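Local coordinates for polysaccharide deacetylase-like protein (PDB 4V33) that probably removes acetyl groups from polysaccharides as a zinc-dependent hydrolase, and is one of two such proteins required for osmotic stability and cell shape maintenance in Bacillus anthracis, at residues Ile54-Thr59 / Ile330-Pro335; Lys175-Asn180 / Glu353-Ser358; Asp84-Ala89 / Gln118-Gly123; Asp153-His156 / Ile160-Leu163; Gly207-Met212 / Thr247-Glu252. One frame throughout, in Å; residues are numbered along the deposited sequence.

Interaction 1: Ile54-Thr59 / Ile330-Pro335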
# COMPACT_ATOMS: atom_id res chain seq x y z
N ILE A 54 -10.14 18.99 0.32
CA ILE A 54 -10.49 17.85 -0.50
C ILE A 54 -10.74 16.64 0.37
O ILE A 54 -10.39 16.62 1.55
CB ILE A 54 -9.38 17.51 -1.52
CG1 ILE A 54 -8.04 17.31 -0.81
CG2 ILE A 54 -9.29 18.59 -2.58
CD1 ILE A 54 -6.93 16.80 -1.71
N THR A 55 -11.38 15.63 -0.21
CA THR A 55 -11.57 14.35 0.47
C THR A 55 -11.00 13.27 -0.44
O THR A 55 -10.50 13.57 -1.52
CB THR A 55 -13.05 14.04 0.73
OG1 THR A 55 -13.72 13.78 -0.51
CG2 THR A 55 -13.73 15.20 1.45
N HIS A 56 -11.08 12.02 -0.01
CA HIS A 56 -10.55 10.91 -0.80
C HIS A 56 -11.26 10.76 -2.14
O HIS A 56 -10.73 10.13 -3.06
CB HIS A 56 -10.62 9.59 -0.01
CG HIS A 56 -12.02 9.14 0.29
ND1 HIS A 56 -12.74 9.63 1.36
CD2 HIS A 56 -12.82 8.25 -0.33
CE1 HIS A 56 -13.93 9.06 1.38
NE2 HIS A 56 -14.00 8.21 0.37
N GLU A 57 -12.45 11.34 -2.25
CA GLU A 57 -13.23 11.26 -3.49
C GLU A 57 -12.94 12.42 -4.44
O GLU A 57 -13.38 12.40 -5.59
CB GLU A 57 -14.73 11.22 -3.17
CG GLU A 57 -15.16 9.97 -2.42
CD GLU A 57 -16.65 9.95 -2.12
OE1 GLU A 57 -17.12 10.83 -1.38
OE2 GLU A 57 -17.34 9.04 -2.63
N SER A 58 -12.22 13.43 -3.96
CA SER A 58 -11.98 14.63 -4.77
C SER A 58 -11.12 14.34 -6.00
O SER A 58 -10.26 13.47 -5.97
CB SER A 58 -11.33 15.73 -3.93
OG SER A 58 -12.16 16.13 -2.86
N THR A 59 -11.37 15.10 -7.07
CA THR A 59 -10.55 15.00 -8.27
C THR A 59 -9.96 16.35 -8.63
O THR A 59 -9.11 16.45 -9.51
CB THR A 59 -11.36 14.50 -9.47
OG1 THR A 59 -12.42 15.43 -9.75
CG2 THR A 59 -11.95 13.13 -9.19
N ILE A 330 -8.98 2.37 0.57
CA ILE A 330 -8.61 3.77 0.32
C ILE A 330 -8.61 4.49 1.66
O ILE A 330 -9.39 4.16 2.57
CB ILE A 330 -9.53 4.47 -0.71
CG1 ILE A 330 -8.90 5.79 -1.18
CG2 ILE A 330 -10.92 4.69 -0.15
CD1 ILE A 330 -9.50 6.33 -2.47
N THR A 331 -7.71 5.45 1.80
CA THR A 331 -7.57 6.22 3.03
C THR A 331 -8.71 7.22 3.17
O THR A 331 -8.81 8.17 2.39
CB THR A 331 -6.22 6.96 3.07
OG1 THR A 331 -5.16 6.00 2.94
CG2 THR A 331 -6.05 7.70 4.38
N LYS A 332 -9.58 6.99 4.15
CA LYS A 332 -10.72 7.87 4.38
C LYS A 332 -10.59 8.65 5.68
O LYS A 332 -11.38 9.57 5.93
CB LYS A 332 -12.02 7.05 4.42
CG LYS A 332 -12.29 6.27 3.14
CD LYS A 332 -13.63 5.56 3.21
CE LYS A 332 -13.85 4.69 1.98
NZ LYS A 332 -15.20 4.06 1.97
N GLY A 333 -9.61 8.29 6.49
CA GLY A 333 -9.42 8.92 7.79
C GLY A 333 -10.45 8.47 8.80
O GLY A 333 -10.67 9.14 9.81
N GLU A 334 -11.08 7.33 8.54
CA GLU A 334 -12.08 6.78 9.45
C GLU A 334 -11.40 6.09 10.64
O GLU A 334 -10.28 5.60 10.51
CB GLU A 334 -13.02 5.83 8.70
CG GLU A 334 -13.99 6.56 7.79
CD GLU A 334 -14.80 5.63 6.89
OE1 GLU A 334 -14.48 4.43 6.81
OE2 GLU A 334 -15.75 6.13 6.25
N PRO A 335 -12.08 6.07 11.80
CA PRO A 335 -11.49 5.50 13.02
C PRO A 335 -10.99 4.07 12.85
O PRO A 335 -11.73 3.19 12.40
CB PRO A 335 -12.66 5.52 14.01
CG PRO A 335 -13.49 6.66 13.56
CD PRO A 335 -13.39 6.69 12.06
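His56 and Lys332 bring two loops together, with their CA atoms 6.0 Å apart. His56 is the second residue of a type I beta turn from Thr55 to Ser58, closed by Ser58 N to Thr55 O at 3.0 Å. Two side-chain bonds brace the turn. Thr55 N donates to Ser58 OG at 2.8 Å with a nearly straight bond, and Glu57 N donates to Thr55 OG1, which makes an ST turn. The segment 330-335 has no regular structure. Glu337 accepts from Lys332 N and Gly333 N.

His56 carries the contact. Its CG stands between the backbone N and the carbonyl carbon (chi1 65°), and the imidazole is directed at the other loop. Lys332 lays its aliphatic chain over one face of this ring. CG sits above the ring centre in a CH-pi contact, 3.7 Å from CG to the centroid of the His56 ring and 10° off the normal. The lysine chain is extended, so CD and CE run on past the NE2 side. At the root of the side chain, His56 CB meets Thr331 O at 3.3 Å. Ile330 adds a looser apolar touch, CG2 to His56 CD2 at 4.0 Å.

Glu141, just after strand 130-140, touches both His56 and Thr331. This surface contact joins the loop between strands 48-51 and 60-66 to the loop between strands 320-326 and 341-345.

Interaction 2: Lys175-Asn180 / Glu353-Ser358. With ACT (acetate ion), chain E.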
# COMPACT_ATOMS: atom_id res chain seq x y z
N LYS A 175 3.14 -11.64 -13.33
CA LYS A 175 3.66 -11.09 -14.58
C LYS A 175 2.76 -9.95 -15.06
O LYS A 175 3.25 -8.97 -15.64
CB LYS A 175 3.75 -12.18 -15.66
CG LYS A 175 4.36 -11.70 -16.97
CD LYS A 175 4.51 -12.85 -17.95
CE LYS A 175 5.27 -12.43 -19.21
NZ LYS A 175 4.50 -11.48 -20.06
N TYR A 176 1.46 -10.08 -14.81
CA TYR A 176 0.55 -8.98 -15.14
C TYR A 176 0.93 -7.72 -14.36
O TYR A 176 0.97 -6.62 -14.92
CB TYR A 176 -0.92 -9.37 -14.89
CG TYR A 176 -1.87 -8.25 -15.25
CD1 TYR A 176 -2.21 -7.28 -14.32
CD2 TYR A 176 -2.41 -8.14 -16.53
CE1 TYR A 176 -3.06 -6.23 -14.64
CE2 TYR A 176 -3.26 -7.10 -16.86
CZ TYR A 176 -3.58 -6.15 -15.91
OH TYR A 176 -4.43 -5.11 -16.23
N LEU A 177 1.24 -7.87 -13.07
CA LEU A 177 1.66 -6.73 -12.27
C LEU A 177 2.95 -6.12 -12.84
O LEU A 177 3.09 -4.89 -12.95
CB LEU A 177 1.86 -7.14 -10.81
CG LEU A 177 0.62 -7.69 -10.12
CD1 LEU A 177 0.92 -7.98 -8.65
CD2 LEU A 177 -0.52 -6.69 -10.24
N LYS A 178 3.89 -6.99 -13.20
CA LYS A 178 5.18 -6.57 -13.75
C LYS A 178 5.01 -5.81 -15.05
O LYS A 178 5.65 -4.77 -15.26
CB LYS A 178 6.09 -7.78 -13.97
CG LYS A 178 7.46 -7.47 -14.56
CD LYS A 178 8.32 -8.72 -14.64
CE LYS A 178 9.69 -8.41 -15.24
NZ LYS A 178 10.58 -9.61 -15.25
N ASP A 179 4.16 -6.33 -15.93
CA ASP A 179 3.96 -5.75 -17.25
C ASP A 179 3.12 -4.47 -17.26
O ASP A 179 3.11 -3.75 -18.26
CB ASP A 179 3.32 -6.77 -18.19
CG ASP A 179 4.25 -7.91 -18.51
OD1 ASP A 179 5.46 -7.79 -18.23
OD2 ASP A 179 3.76 -8.93 -19.06
N ASN A 180 2.43 -4.19 -16.16
CA ASN A 180 1.49 -3.07 -16.15
C ASN A 180 1.84 -1.98 -15.15
O ASN A 180 1.00 -1.14 -14.83
CB ASN A 180 0.05 -3.56 -15.94
CG ASN A 180 -0.50 -4.21 -17.19
OD1 ASN A 180 -0.99 -3.52 -18.09
ND2 ASN A 180 -0.39 -5.53 -17.28
N GLU A 353 -7.57 -12.16 -16.56
CA GLU A 353 -8.55 -11.12 -16.84
C GLU A 353 -9.37 -10.76 -15.59
O GLU A 353 -9.60 -9.59 -15.30
CB GLU A 353 -9.48 -11.57 -17.97
CG GLU A 353 -8.80 -11.72 -19.34
CD GLU A 353 -7.90 -12.96 -19.48
OE1 GLU A 353 -8.10 -13.99 -18.78
OE2 GLU A 353 -6.99 -12.91 -20.35
N GLN A 354 -9.80 -11.78 -14.85
CA GLN A 354 -10.55 -11.54 -13.62
C GLN A 354 -9.66 -10.86 -12.57
O GLN A 354 -10.10 -9.96 -11.85
CB GLN A 354 -11.12 -12.85 -13.08
CG GLN A 354 -12.30 -13.35 -13.89
CD GLN A 354 -12.74 -14.74 -13.48
OE1 GLN A 354 -11.91 -15.60 -13.17
NE2 GLN A 354 -14.05 -14.97 -13.49
N PHE A 355 -8.42 -11.32 -12.49
CA PHE A 355 -7.41 -10.73 -11.61
C PHE A 355 -7.26 -9.24 -11.92
O PHE A 355 -7.38 -8.38 -11.03
CB PHE A 355 -6.08 -11.48 -11.84
CG PHE A 355 -4.90 -10.92 -11.08
CD1 PHE A 355 -4.69 -11.26 -9.75
CD2 PHE A 355 -3.98 -10.09 -11.72
CE1 PHE A 355 -3.58 -10.76 -9.06
CE2 PHE A 355 -2.87 -9.60 -11.03
CZ PHE A 355 -2.68 -9.93 -9.70
N ALA A 356 -7.03 -8.93 -13.19
CA ALA A 356 -6.87 -7.56 -13.64
C ALA A 356 -8.09 -6.69 -13.30
O ALA A 356 -7.95 -5.58 -12.81
CB ALA A 356 -6.60 -7.52 -15.14
N SER A 357 -9.29 -7.20 -13.56
CA SER A 357 -10.50 -6.43 -13.28
C SER A 357 -10.65 -6.10 -11.80
O SER A 357 -11.19 -5.05 -11.44
CB SER A 357 -11.74 -7.18 -13.75
OG SER A 357 -11.77 -7.21 -15.16
N SER A 358 -10.17 -7.00 -10.94
CA SER A 358 -10.35 -6.89 -9.50
C SER A 358 -9.38 -5.91 -8.86
O SER A 358 -9.59 -5.48 -7.72
CB SER A 358 -10.22 -8.26 -8.82
OG SER A 358 -8.86 -8.66 -8.72
C ACT E . -3.90 -1.78 -15.29
O ACT E . -4.03 -2.87 -14.70
OXT ACT E . -3.62 -0.80 -14.56
CH3 ACT E . -4.07 -1.65 -16.77
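This is a buried, apolar helix-helix contact formed by Tyr176 and Leu177 of helix 167-179 with Phe355 and Ala356 of helix 352-359. The two short segments approach to 11.1 Å between axes, at 54° between their N-to-C directions. No hydrogen bond joins them.

Tyr176 packs its phenol end on Ala356, with Tyr176 CZ 3.4 Å from Ala356 CB. The methyl approaches the ring obliquely. Phe355 and Tyr176 also meet, at 4.1 Å between Tyr176 CD1 and Phe355 CE2, where the tyrosine lies by the phenylalanine edge. Leu177 comes to the same edge, with CD2 3.8 Å from Phe355 CE2. A chi1 near 180° (176°) swings the Phe355 ring across to the other helix.

Both helices pack against the parallel sheet of the barrel-like deacetylase fold. Phe355 also touches Leu147 and Tyr149 of strand 146-149, and Leu177 touches Ile200 and Val202 of the neighbouring strand 199-206.

The helix 167-179 ends here, and Asn180 folds back over Tyr176. Asn180 ND2 donates to Tyr176 O at 2.9 Å, with Tyr176 O almost in the amide plane of Asn180 (2° out of it). The same ND2 lies over the centre of the Tyr176 ring, 3.2 Å above its plane. In the crystal the phenol end is also bonded: Tyr176 OH donates to the O atom of an acetate at 2.7 Å. Tyr182 OH and Lys198 NZ also bond this acetate, which probably came from the crystallisation liquor.

Interaction 3: Asp84-Ala89 / Gln118-Gly123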
# COMPACT_ATOMS: atom_id res chain seq x y z
N ASP A 84 6.00 10.01 -10.44
CA ASP A 84 6.55 10.12 -11.78
C ASP A 84 7.90 10.84 -11.83
O ASP A 84 8.63 10.75 -12.82
CB ASP A 84 5.55 10.81 -12.70
CG ASP A 84 4.35 9.95 -13.01
OD1 ASP A 84 4.48 8.71 -12.93
OD2 ASP A 84 3.28 10.50 -13.35
N GLY A 85 8.24 11.55 -10.75
CA GLY A 85 9.54 12.20 -10.66
C GLY A 85 9.52 13.66 -11.05
O GLY A 85 8.76 14.09 -11.92
N LYS A 86 10.39 14.44 -10.41
CA LYS A 86 10.48 15.87 -10.66
C LYS A 86 10.82 16.21 -12.11
O LYS A 86 10.47 17.28 -12.61
CB LYS A 86 11.50 16.52 -9.72
CG LYS A 86 11.49 18.03 -9.76
CD LYS A 86 12.49 18.61 -8.76
CE LYS A 86 12.41 20.13 -8.73
NZ LYS A 86 13.39 20.71 -7.78
N GLU A 87 11.50 15.29 -12.80
CA GLU A 87 11.86 15.53 -14.19
C GLU A 87 10.62 15.69 -15.08
O GLU A 87 10.71 16.26 -16.17
CB GLU A 87 12.75 14.39 -14.71
CG GLU A 87 12.08 13.02 -14.72
CD GLU A 87 12.15 12.28 -13.38
OE1 GLU A 87 12.55 12.88 -12.36
OE2 GLU A 87 11.79 11.08 -13.36
N THR A 88 9.47 15.19 -14.61
CA THR A 88 8.23 15.26 -15.39
C THR A 88 7.40 16.50 -15.09
O THR A 88 6.30 16.65 -15.62
CB THR A 88 7.33 14.03 -15.17
OG1 THR A 88 6.82 14.03 -13.83
CG2 THR A 88 8.10 12.73 -15.44
N ALA A 89 7.92 17.39 -14.25
CA ALA A 89 7.16 18.57 -13.82
C ALA A 89 6.74 19.49 -14.95
O ALA A 89 7.41 19.59 -15.98
CB ALA A 89 7.95 19.35 -12.77
N GLN A 118 3.75 17.26 -5.73
CA GLN A 118 4.57 18.31 -5.13
C GLN A 118 4.38 19.64 -5.85
O GLN A 118 4.13 19.67 -7.06
CB GLN A 118 6.04 17.89 -5.11
CG GLN A 118 6.26 16.71 -4.16
CD GLN A 118 7.71 16.30 -4.01
OE1 GLN A 118 8.57 17.12 -3.67
NE2 GLN A 118 7.98 15.03 -4.25
N ILE A 119 4.46 20.73 -5.08
CA ILE A 119 4.23 22.07 -5.60
C ILE A 119 5.36 22.99 -5.15
O ILE A 119 5.61 23.12 -3.95
CB ILE A 119 2.89 22.66 -5.09
CG1 ILE A 119 1.72 21.71 -5.39
CG2 ILE A 119 2.64 24.05 -5.70
CD1 ILE A 119 0.43 22.05 -4.65
N GLU A 120 6.05 23.61 -6.10
CA GLU A 120 7.05 24.64 -5.79
C GLU A 120 6.60 25.94 -6.42
O GLU A 120 6.42 26.01 -7.64
CB GLU A 120 8.41 24.30 -6.37
CG GLU A 120 9.10 23.08 -5.84
CD GLU A 120 10.50 22.93 -6.44
OE1 GLU A 120 10.82 23.67 -7.40
OE2 GLU A 120 11.27 22.08 -5.95
N ALA A 121 6.43 26.97 -5.60
CA ALA A 121 5.97 28.26 -6.11
C ALA A 121 7.09 29.28 -6.15
O ALA A 121 7.88 29.40 -5.22
CB ALA A 121 4.84 28.78 -5.26
N ILE A 122 7.15 30.02 -7.26
CA ILE A 122 8.02 31.19 -7.37
C ILE A 122 7.17 32.38 -7.77
O ILE A 122 6.10 32.22 -8.34
CB ILE A 122 9.17 30.99 -8.40
CG1 ILE A 122 8.63 30.92 -9.83
CG2 ILE A 122 10.02 29.78 -8.04
CD1 ILE A 122 9.72 30.81 -10.89
N GLY A 123 7.65 33.57 -7.44
CA GLY A 123 6.95 34.78 -7.83
C GLY A 123 7.71 35.50 -8.93
O GLY A 123 8.93 35.36 -9.04
O HOH W 1 13.02 23.33 -8.93
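Lys86 NZ is gripped by the Glu120 carboxylate in two ways, one direct and one through water. The direct bond is a salt bridge, with Lys86 NZ 3.1 Å from Glu120 OE2. The ammonium meets that oxygen on its syn side, 26° out of the carboxylate plane. A water molecule accepts from Lys86 NZ at 2.9 Å and donates to Glu120 OE1 at 2.7 Å. Amine, water and carboxylate form a closed ring through OE1, CD and OE2.

Both side chains are extended beyond CG and cross at about a right angle, the amine arriving at OE2. The lysine chain starts opposite its backbone nitrogen (chi1 -171°) and runs straight. This carries the amine from the loop to the strand. CE, one atom before the amine, lies 3.6 Å from Glu120 OE2.

The loop between strands 74-81 and 90-94 contains a short 3-10 turn at 86-88. Gly85 O is held twice by Thr88, by its N at 3.0 Å and by its OG1 at 2.7 Å. This fixes the turn from which Lys86 leaves.

Strand 115-124 pairs with strand 74-81 in a four-stranded antiparallel sheet, consistent with the fibronectin type III domain of this protein. Trp80 of strand 74-81 touches both Lys86 and Glu120, and Lys78 forms a weak, long ion pair with Glu120 OE1.

The contact lies at the surface, where solvent probably screens the charges and limits the stability gained. OE2 is the direct ionic partner, while the water links the amine to OE1 and probably helps to hold the carboxylate's orientation.

Interaction 4: Asp153-His156 / Ile160-Leu163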
# COMPACT_ATOMS: atom_id res chain seq x y z
N ASP A 153 0.09 -23.91 -5.12
CA ASP A 153 0.48 -25.28 -5.41
C ASP A 153 -0.48 -25.83 -6.43
O ASP A 153 -1.57 -25.28 -6.60
CB ASP A 153 0.42 -26.14 -4.13
CG ASP A 153 1.35 -27.33 -4.18
OD1 ASP A 153 1.87 -27.65 -5.26
OD2 ASP A 153 1.55 -27.97 -3.12
N ASP A 154 -0.06 -26.90 -7.12
CA ASP A 154 -0.93 -27.63 -8.04
C ASP A 154 -1.84 -28.50 -7.20
O ASP A 154 -1.37 -29.35 -6.44
CB ASP A 154 -0.12 -28.50 -9.02
CG ASP A 154 0.87 -27.70 -9.84
OD1 ASP A 154 0.46 -26.73 -10.51
OD2 ASP A 154 2.08 -28.02 -9.80
N TYR A 155 -3.14 -28.28 -7.31
CA TYR A 155 -4.10 -29.00 -6.48
C TYR A 155 -4.23 -30.46 -6.93
O TYR A 155 -4.40 -30.74 -8.11
CB TYR A 155 -5.45 -28.29 -6.51
CG TYR A 155 -6.51 -28.91 -5.63
CD1 TYR A 155 -6.46 -28.77 -4.26
CD2 TYR A 155 -7.56 -29.62 -6.19
CE1 TYR A 155 -7.43 -29.32 -3.45
CE2 TYR A 155 -8.54 -30.18 -5.39
CZ TYR A 155 -8.46 -30.03 -4.02
OH TYR A 155 -9.43 -30.59 -3.22
N HIS A 156 -4.15 -31.38 -5.97
CA HIS A 156 -4.20 -32.81 -6.26
C HIS A 156 -5.28 -33.53 -5.46
O HIS A 156 -5.18 -34.73 -5.23
CB HIS A 156 -2.84 -33.46 -5.96
CG HIS A 156 -1.70 -32.87 -6.73
ND1 HIS A 156 -1.59 -32.95 -8.10
CD2 HIS A 156 -0.60 -32.20 -6.31
CE1 HIS A 156 -0.48 -32.35 -8.49
NE2 HIS A 156 0.14 -31.89 -7.42
N ILE A 160 -8.58 -27.59 0.59
CA ILE A 160 -9.73 -26.85 0.08
C ILE A 160 -9.39 -26.22 -1.27
O ILE A 160 -8.60 -25.29 -1.35
CB ILE A 160 -10.15 -25.73 1.05
CG1 ILE A 160 -10.47 -26.32 2.43
CG2 ILE A 160 -11.34 -24.97 0.51
CD1 ILE A 160 -11.57 -27.35 2.40
N LYS A 161 -10.00 -26.76 -2.32
CA LYS A 161 -9.65 -26.43 -3.71
C LYS A 161 -9.58 -24.94 -4.00
O LYS A 161 -8.62 -24.47 -4.61
CB LYS A 161 -10.65 -27.11 -4.65
CG LYS A 161 -10.34 -26.94 -6.13
CD LYS A 161 -11.32 -27.80 -6.93
CE LYS A 161 -11.18 -27.61 -8.41
NZ LYS A 161 -12.19 -28.48 -9.08
N ASP A 162 -10.58 -24.19 -3.57
CA ASP A 162 -10.66 -22.76 -3.84
C ASP A 162 -9.43 -21.99 -3.35
O ASP A 162 -9.07 -20.95 -3.91
CB ASP A 162 -11.93 -22.17 -3.24
CG ASP A 162 -11.99 -20.66 -3.36
OD1 ASP A 162 -12.14 -20.15 -4.49
OD2 ASP A 162 -11.87 -19.98 -2.32
N LEU A 163 -8.79 -22.51 -2.31
CA LEU A 163 -7.66 -21.83 -1.70
C LEU A 163 -6.32 -22.16 -2.36
O LEU A 163 -5.28 -21.71 -1.89
CB LEU A 163 -7.58 -22.18 -0.21
CG LEU A 163 -8.80 -21.74 0.60
CD1 LEU A 163 -8.62 -22.13 2.07
CD2 LEU A 163 -9.03 -20.25 0.48
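Tyr155 and Lys161 make the close part of this contact, where the phenol ring lies against the start of a 3-10 turn. Lys161 CA sits over one face of the ring, offset toward its rim. The CH-pi distance is 3.9 Å from Lys161 CA to the centroid of the Tyr155 ring, at 21° off the normal. The lysine then follows the same face outward. Its CB is 3.7 Å from Tyr155 CZ. Tyr155 reaches across because its ring points straight away from the backbone N (chi1 -177°).

The other side of the contact is loose. Lys161 stays extended beyond CG, and its end leads away from the tyrosine. Ile160 turns its CB away from the other segment and meets the ring only through its backbone, with C 4.3 Å from Tyr155 CE1. Both Ile160 and Lys161 are exposed, so the outer side faces solvent. No hydrogen bond crosses between the segments. The phenol oxygen is nonetheless held, since Tyr155 OH bonds Gly159 O in the short link between them.

The turn itself is closed by Leu163 N to Ile160 O at 2.9 Å. The Ile160 side chain is about 11 Å from the bound zinc, which is held by Asp206, His264 and His268.

Both segments belong to one surface loop between strands 151-152 and 164-165. Phe164 of the second strand makes an edge-to-face contact with Tyr155. Leu163 is backbone-bonded to Ala151 of the first. Asp162 OD1 is hydrogen-bonded to His347 ND1, and the Asp162 backbone to that of His348, both after strand 341-345.

Interaction 5: Gly207-Met212 / Thr247-Glu252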
# COMPACT_ATOMS: atom_id res chain seq x y z
N GLY A 207 1.23 -19.27 6.13
CA GLY A 207 2.60 -19.75 6.19
C GLY A 207 2.74 -21.20 5.76
O GLY A 207 3.53 -21.95 6.32
N MET A 208 1.96 -21.60 4.76
CA MET A 208 2.12 -22.93 4.18
C MET A 208 3.48 -23.07 3.52
O MET A 208 4.00 -22.13 2.91
CB MET A 208 1.02 -23.20 3.16
CG MET A 208 -0.34 -23.37 3.79
SD MET A 208 -1.61 -23.63 2.53
CE MET A 208 -2.45 -22.05 2.61
N LYS A 209 4.04 -24.28 3.61
CA LYS A 209 5.32 -24.59 2.98
C LYS A 209 5.29 -24.28 1.49
O LYS A 209 6.29 -23.81 0.92
CB LYS A 209 5.63 -26.08 3.19
CG LYS A 209 6.95 -26.55 2.59
CD LYS A 209 8.11 -26.08 3.42
CE LYS A 209 9.36 -26.90 3.17
NZ LYS A 209 10.42 -26.54 4.14
N ASN A 210 4.15 -24.52 0.86
CA ASN A 210 4.04 -24.28 -0.58
C ASN A 210 4.23 -22.82 -0.97
O ASN A 210 4.44 -22.51 -2.14
CB ASN A 210 2.72 -24.83 -1.16
CG ASN A 210 1.50 -24.15 -0.58
OD1 ASN A 210 1.39 -22.92 -0.57
ND2 ASN A 210 0.56 -24.95 -0.07
N ASN A 211 4.19 -21.91 -0.00
CA ASN A 211 4.45 -20.51 -0.32
C ASN A 211 5.90 -20.28 -0.77
O ASN A 211 6.22 -19.24 -1.35
CB ASN A 211 4.07 -19.58 0.84
CG ASN A 211 2.56 -19.36 0.95
OD1 ASN A 211 2.12 -18.43 1.62
ND2 ASN A 211 1.77 -20.20 0.30
N MET A 212 6.77 -21.26 -0.54
CA MET A 212 8.10 -21.22 -1.15
C MET A 212 8.01 -21.21 -2.68
O MET A 212 8.90 -20.69 -3.35
CB MET A 212 8.99 -22.36 -0.66
CG MET A 212 9.44 -22.21 0.79
SD MET A 212 10.48 -20.76 1.05
CE MET A 212 12.05 -21.35 0.43
N THR A 247 11.99 -22.47 9.79
CA THR A 247 12.80 -21.33 10.19
C THR A 247 13.74 -20.94 9.06
O THR A 247 13.87 -19.76 8.74
CB THR A 247 13.58 -21.63 11.47
OG1 THR A 247 12.66 -21.77 12.56
CG2 THR A 247 14.57 -20.51 11.78
N SER A 248 14.36 -21.93 8.42
CA SER A 248 15.26 -21.64 7.31
C SER A 248 14.53 -21.05 6.11
O SER A 248 15.07 -20.17 5.44
CB SER A 248 16.08 -22.87 6.91
OG SER A 248 15.26 -23.93 6.47
N ASP A 249 13.31 -21.51 5.84
CA ASP A 249 12.49 -20.94 4.76
C ASP A 249 12.23 -19.47 5.02
O ASP A 249 12.40 -18.62 4.14
CB ASP A 249 11.13 -21.63 4.65
CG ASP A 249 11.21 -23.05 4.13
OD1 ASP A 249 12.20 -23.39 3.45
OD2 ASP A 249 10.27 -23.82 4.40
N ILE A 250 11.79 -19.16 6.23
CA ILE A 250 11.49 -17.79 6.60
C ILE A 250 12.72 -16.90 6.48
O ILE A 250 12.64 -15.78 5.98
CB ILE A 250 10.91 -17.73 8.03
CG1 ILE A 250 9.49 -18.31 8.02
CG2 ILE A 250 10.90 -16.29 8.54
CD1 ILE A 250 8.92 -18.54 9.40
N LYS A 251 13.86 -17.40 6.93
CA LYS A 251 15.09 -16.61 6.86
C LYS A 251 15.47 -16.33 5.40
O LYS A 251 15.89 -15.23 5.07
CB LYS A 251 16.22 -17.27 7.64
CG LYS A 251 16.09 -17.07 9.16
CD LYS A 251 17.14 -17.87 9.93
CE LYS A 251 17.29 -17.37 11.36
NZ LYS A 251 16.00 -17.40 12.12
N GLU A 252 15.30 -17.32 4.53
CA GLU A 252 15.57 -17.13 3.11
C GLU A 252 14.63 -16.08 2.52
O GLU A 252 15.06 -15.20 1.76
CB GLU A 252 15.44 -18.46 2.37
CG GLU A 252 15.92 -18.45 0.94
CD GLU A 252 15.90 -19.84 0.31
OE1 GLU A 252 15.79 -20.83 1.06
OE2 GLU A 252 15.98 -19.93 -0.93
O HOH W 2 12.11 -25.24 1.45
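Lys209 NZ and Asp249 OD2 form a salt bridge of 2.7 Å between the loop after strand 199-206 and the first turns of helix 247-255. Both belong to the polysaccharide deacetylase domain, a barrel-like fold of strands and helices. The loop follows Asp206, a zinc ligand.

The ammonium meets OD2 at its syn lone pair, on the side of the other carboxylate oxygen. A water donates to Asp249 OD1 at 2.7 Å and accepts weakly from Lys209 NZ. A bend at chi2 (75°) folds the end of the lysine back toward the helix. Its CD passes 3.3 Å from Asp249 OD2. Asp249 is buried, so the ion pair probably helps to offset its charge. Asp249 N donates to Ser246 OG, just before the helix, and OD2 has a further bond to a residue flanking the segments.

The loop makes a type I beta turn from Met208 to Asn211, closed by Asn211 N to Met208 O at 2.9 Å. The turn runs on into helix 211-221. Asn211 ND2 is bonded to His150 O, and Asn210 OD1 to Ile152 N, so this turn is also tied to the strand 151-152 region.

Met212 supplies the packing. Its chain curls over Asp249, with SD 3.8 Å from Asp249 CB. The methyl touches two acidic side chains: Met212 CE is 3.6 Å from Asp249 OD1 and 3.8 Å from Glu252 OE1.

Overall arrangement
From the N terminus, residues 54-59 open interaction 1, which closes only at 330-335 and joins the N-terminal strand-rich part to the deacetylase domain. Interaction 3 closes early, tying the loop between strands 74-81 and 90-94 to strand 115-124. Interaction 4 follows as a tight local loop at 153-163. Residues 175-180 then open interaction 2, which closes last at 353-358 and joins helices 167-179 and 352-359. Interaction 5 falls between its two halves and joins the loop after strand 199-206 to helix 247-255. Interactions 3, 4 and 5 all lie within the span of interaction 1, and interactions 1 and 2 cross. Only interactions 4 and 5 touch, through packing of Asp153 on Asn210.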